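Local coordinates for protein epoxyqueuosine reductase (Streptococcus thermophilus, PDB 5D6S) that belongs to the epoxyqueuosine reductase (QueG) family and holds cobalamin and two iron/sulfur clusters, at residues Thr71-Lys76 against Leu238-Gln243; Thr223-Leu226 against Thr231-Ala234. One frame throughout, in Å; residues are numbered along the deposited sequence.

Interaction 1: Thr71-Lys76 against Leu238-Gln243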
# COMPACT_ATOMS: atom_id res chain seq x y z
N THR A 71 8.99 8.01 -4.26
CA THR A 71 7.78 8.55 -3.58
C THR A 71 8.06 9.55 -2.48
O THR A 71 7.23 10.42 -2.22
CB THR A 71 6.94 7.47 -2.87
OG1 THR A 71 7.72 6.84 -1.86
CG2 THR A 71 6.48 6.46 -3.84
N GLY A 72 9.17 9.37 -1.79
CA GLY A 72 9.44 10.10 -0.56
C GLY A 72 9.25 9.25 0.68
O GLY A 72 9.58 9.69 1.77
N PHE A 73 8.71 8.05 0.54
CA PHE A 73 8.47 7.17 1.70
C PHE A 73 9.68 6.32 1.98
O PHE A 73 9.75 5.62 2.99
CB PHE A 73 7.28 6.24 1.47
CG PHE A 73 5.99 6.94 1.18
CD1 PHE A 73 5.80 8.26 1.51
CD2 PHE A 73 4.94 6.24 0.60
CE1 PHE A 73 4.59 8.89 1.24
CE2 PHE A 73 3.73 6.85 0.34
CZ PHE A 73 3.55 8.18 0.66
N GLU A 74 10.61 6.34 1.04
CA GLU A 74 11.76 5.46 1.10
C GLU A 74 12.75 6.03 2.09
O GLU A 74 12.84 7.25 2.29
CB GLU A 74 12.44 5.37 -0.27
CG GLU A 74 11.54 4.87 -1.38
CD GLU A 74 10.72 5.97 -2.04
OE1 GLU A 74 10.88 7.15 -1.65
OE2 GLU A 74 9.90 5.63 -2.91
N HIS A 75 13.51 5.14 2.69
CA HIS A 75 14.61 5.53 3.55
C HIS A 75 15.59 6.37 2.75
O HIS A 75 15.89 6.03 1.62
CB HIS A 75 15.26 4.27 4.09
CG HIS A 75 16.15 4.52 5.24
ND1 HIS A 75 17.50 4.75 5.08
CD2 HIS A 75 15.90 4.61 6.57
CE1 HIS A 75 18.04 4.97 6.26
NE2 HIS A 75 17.09 4.89 7.18
N LYS A 76 16.05 7.49 3.29
CA LYS A 76 16.70 8.51 2.47
C LYS A 76 18.21 8.25 2.28
O LYS A 76 18.76 8.48 1.20
CB LYS A 76 16.43 9.91 3.02
CG LYS A 76 14.94 10.27 2.97
CD LYS A 76 14.63 11.73 2.64
CE LYS A 76 13.46 11.86 1.66
NZ LYS A 76 12.23 11.13 2.07
N LEU A 238 -0.78 4.32 -8.54
CA LEU A 238 -2.01 4.66 -7.86
C LEU A 238 -1.94 4.35 -6.39
O LEU A 238 -2.65 4.97 -5.59
CB LEU A 238 -3.19 3.91 -8.47
CG LEU A 238 -3.55 4.24 -9.92
CD1 LEU A 238 -4.79 3.46 -10.29
CD2 LEU A 238 -3.77 5.72 -10.14
N SER A 239 -1.11 3.38 -6.00
CA SER A 239 -0.97 3.09 -4.56
C SER A 239 -0.42 4.32 -3.86
O SER A 239 -0.82 4.67 -2.74
CB SER A 239 -0.05 1.91 -4.30
OG SER A 239 -0.03 1.58 -2.91
N PHE A 240 0.49 5.00 -4.55
CA PHE A 240 1.08 6.22 -4.05
C PHE A 240 0.05 7.31 -4.07
O PHE A 240 -0.11 8.04 -3.10
CB PHE A 240 2.32 6.61 -4.88
CG PHE A 240 2.88 7.97 -4.54
CD1 PHE A 240 3.33 8.24 -3.25
CD2 PHE A 240 2.91 8.97 -5.48
CE1 PHE A 240 3.83 9.50 -2.94
CE2 PHE A 240 3.36 10.22 -5.15
CZ PHE A 240 3.84 10.49 -3.90
N GLN A 241 -0.66 7.44 -5.18
CA GLN A 241 -1.58 8.55 -5.33
C GLN A 241 -2.64 8.53 -4.23
O GLN A 241 -2.99 9.58 -3.68
CB GLN A 241 -2.24 8.54 -6.69
CG GLN A 241 -1.34 9.01 -7.82
CD GLN A 241 -0.75 10.40 -7.66
OE1 GLN A 241 0.41 10.59 -7.90
NE2 GLN A 241 -1.57 11.38 -7.31
N THR A 242 -3.09 7.36 -3.86
CA THR A 242 -4.06 7.25 -2.79
C THR A 242 -3.46 7.69 -1.45
O THR A 242 -4.19 8.06 -0.55
CB THR A 242 -4.66 5.84 -2.67
OG1 THR A 242 -3.61 4.87 -2.54
CG2 THR A 242 -5.45 5.53 -3.87
N GLN A 243 -2.14 7.66 -1.34
CA GLN A 243 -1.47 8.01 -0.09
C GLN A 243 -0.80 9.37 -0.11
O GLN A 243 -0.44 9.87 0.95
CB GLN A 243 -0.38 6.99 0.19
CG GLN A 243 -0.93 5.64 0.56
CD GLN A 243 0.18 4.66 0.82
OE1 GLN A 243 0.77 4.66 1.90
NE2 GLN A 243 0.46 3.79 -0.15
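OE2 of Glu74 takes two bonds from Thr71, the residue that rests against the ring of Phe240. The backbone N of Thr71 meets Glu74 OE2 at 2.9 Å on its syn lone pair, with an N-H...O angle of 161°, while OG1 of Thr71 donates from well above the carboxylate plane. The other oxygen, Glu74 OE1, receives Gly72 N on its syn side, so the carboxylate is pinned through both oxygens. OG1 of Thr71 also accepts from Phe73 N at 2.9 Å, which makes this corner an ST turn. A chi1 of 61° sets OG1 of Thr71 between the backbone N and the carbonyl carbon, which puts CG2 beside the backbone N, 3.7 Å from Phe240 CD1.

The partner helix, 238-243, belongs to the 4Fe-4S double cluster binding family region, and both sides of the contact contribute to the cobalamin pocket; Ser239 OG hydrogen-bonds to cobalamin. Phe240 has Thr71 CA over one face and turns its edge toward the face of Phe73 in an offset edge-to-face pair, centroids 5.6 Å apart and planes at 61°. Gln243 crosses the CE2-CZ side of Phe73 at an angle, its OE1 4.0 Å from Phe73 CE2. That amide is fixed at both ends: Gln243 NE2 bonds to Ser239 O at 3.0 Å, and OE1 accepts from NE1 of Trp315, whose ring also packs edge-to-face with Phe73.

Interaction 2: Thr223-Leu226 against Thr231-Ala234. With SF4 (iron/sulfur cluster), chain G.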
# COMPACT_ATOMS: atom_id res chain seq x y z
N THR A 223 -1.72 3.24 -15.18
CA THR A 223 -0.91 4.42 -15.42
C THR A 223 0.36 4.12 -16.21
O THR A 223 1.09 5.04 -16.57
CB THR A 223 -0.47 5.08 -14.08
OG1 THR A 223 0.30 4.16 -13.30
CG2 THR A 223 -1.66 5.50 -13.28
N SER A 224 0.63 2.83 -16.46
CA SER A 224 1.89 2.39 -17.09
C SER A 224 3.11 2.88 -16.32
O SER A 224 4.12 3.25 -16.91
CB SER A 224 2.02 2.88 -18.55
OG SER A 224 0.97 2.41 -19.35
N CYS A 225 3.05 2.83 -14.99
CA CYS A 225 4.20 3.29 -14.18
C CYS A 225 5.38 2.27 -14.21
O CYS A 225 6.55 2.67 -14.17
CB CYS A 225 3.80 3.62 -12.73
SG CYS A 225 3.24 2.21 -11.72
N LEU A 226 5.04 0.99 -14.29
CA LEU A 226 6.04 -0.10 -14.28
C LEU A 226 6.93 -0.02 -15.51
O LEU A 226 6.43 0.12 -16.62
CB LEU A 226 5.33 -1.45 -14.24
CG LEU A 226 4.58 -1.71 -12.95
CD1 LEU A 226 3.54 -2.81 -13.10
CD2 LEU A 226 5.53 -2.04 -11.81
N THR A 231 11.09 -2.27 -11.88
CA THR A 231 11.37 -0.89 -11.50
C THR A 231 10.22 -0.02 -11.99
O THR A 231 9.40 -0.47 -12.80
CB THR A 231 12.76 -0.51 -12.04
OG1 THR A 231 13.62 -0.29 -10.92
CG2 THR A 231 12.78 0.71 -12.97
N MET A 232 10.14 1.21 -11.48
CA MET A 232 8.86 1.95 -11.48
C MET A 232 9.02 3.46 -11.49
O MET A 232 9.96 3.97 -10.90
CB MET A 232 8.12 1.51 -10.21
CG MET A 232 6.89 2.30 -9.86
SD MET A 232 6.30 1.80 -8.24
CE MET A 232 5.20 0.44 -8.64
N ASN A 233 8.12 4.18 -12.15
CA ASN A 233 7.90 5.61 -11.79
C ASN A 233 6.84 5.75 -10.68
O ASN A 233 5.67 5.85 -10.97
CB ASN A 233 7.47 6.45 -12.98
CG ASN A 233 7.40 7.93 -12.63
OD1 ASN A 233 7.26 8.78 -13.50
ND2 ASN A 233 7.59 8.25 -11.38
N ALA A 234 7.27 5.68 -9.41
CA ALA A 234 6.34 5.45 -8.29
C ALA A 234 5.38 6.61 -8.08
O ALA A 234 4.27 6.47 -7.57
CB ALA A 234 7.14 5.20 -7.03
FE1 SF4 G . 0.91 0.72 -9.06
FE2 SF4 G . -1.39 -0.24 -9.73
FE3 SF4 G . 0.71 -1.78 -9.72
FE4 SF4 G . 0.46 0.02 -11.54
S1 SF4 G . -0.78 -1.63 -11.20
S2 SF4 G . 2.14 -0.39 -10.37
S3 SF4 G . -0.54 1.53 -10.39
S4 SF4 G . -0.17 -0.81 -8.08
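Leu226 and Met232 form a single beta bridge, CA atoms 4.5 Å apart, closing a short loop in the 4Fe-4S double cluster binding region. Beside the bridge, Asn233 N donates to Cys225 O at 3.0 Å; the N-H...O angle is a nearly straight 171°, although the donor stands above the carbonyl plane.

Cys225 CB lies 3.4 Å from Asn233 O, the first atom it meets across the loop. A chi1 of 65° tucks SG between the backbone N and carbonyl carbon and sends Cys225 SG to the cluster, 3.1 Å from its sulfide S2. Cys225 SG is 3.5 Å from FE4, too long for an iron-sulfur bond, so in this model Cys225 packs on the cluster and does not ligate it; Cys221, Cys237, Cys263 and Cys266, also in the pocket, are the probable ligands.

Two apolar side chains pack on the same sulfide. Met232 is extended as far as SD and then bends, bringing CE to 3.6 Å from S2 and alongside Cys225 SG. Leu226 crosses it at an angle, with CG 3.8 Å from S2 and CD2 4.0 Å from Met232 CE. The Met232 side chain also touches cobalamin, so it lies between cobalamin and the cluster, while Met232 O accepts a hydrogen bond from NE of Arg69.

Interaction 2 is nested within interaction 1 along the chain: 71-76 comes first, then 223-226 and 231-234, and finally helix 238-243, only a few residues beyond the loop of interaction 2. The two centres lie about 12 Å apart and the contacts touch directly. Ala234 joins them, its CB 3.5 Å from Thr71 CG2 and its O beside Phe240 CB; farther along, Leu238 CD2 packs 3.8 Å from Thr223 CG2. Interaction 1 brings the loop after helix 55-67 onto the iron/sulfur region, whereas interaction 2 is internal to that region. Together they line neighbouring parts of the cobalamin pocket and reach one of the two clusters.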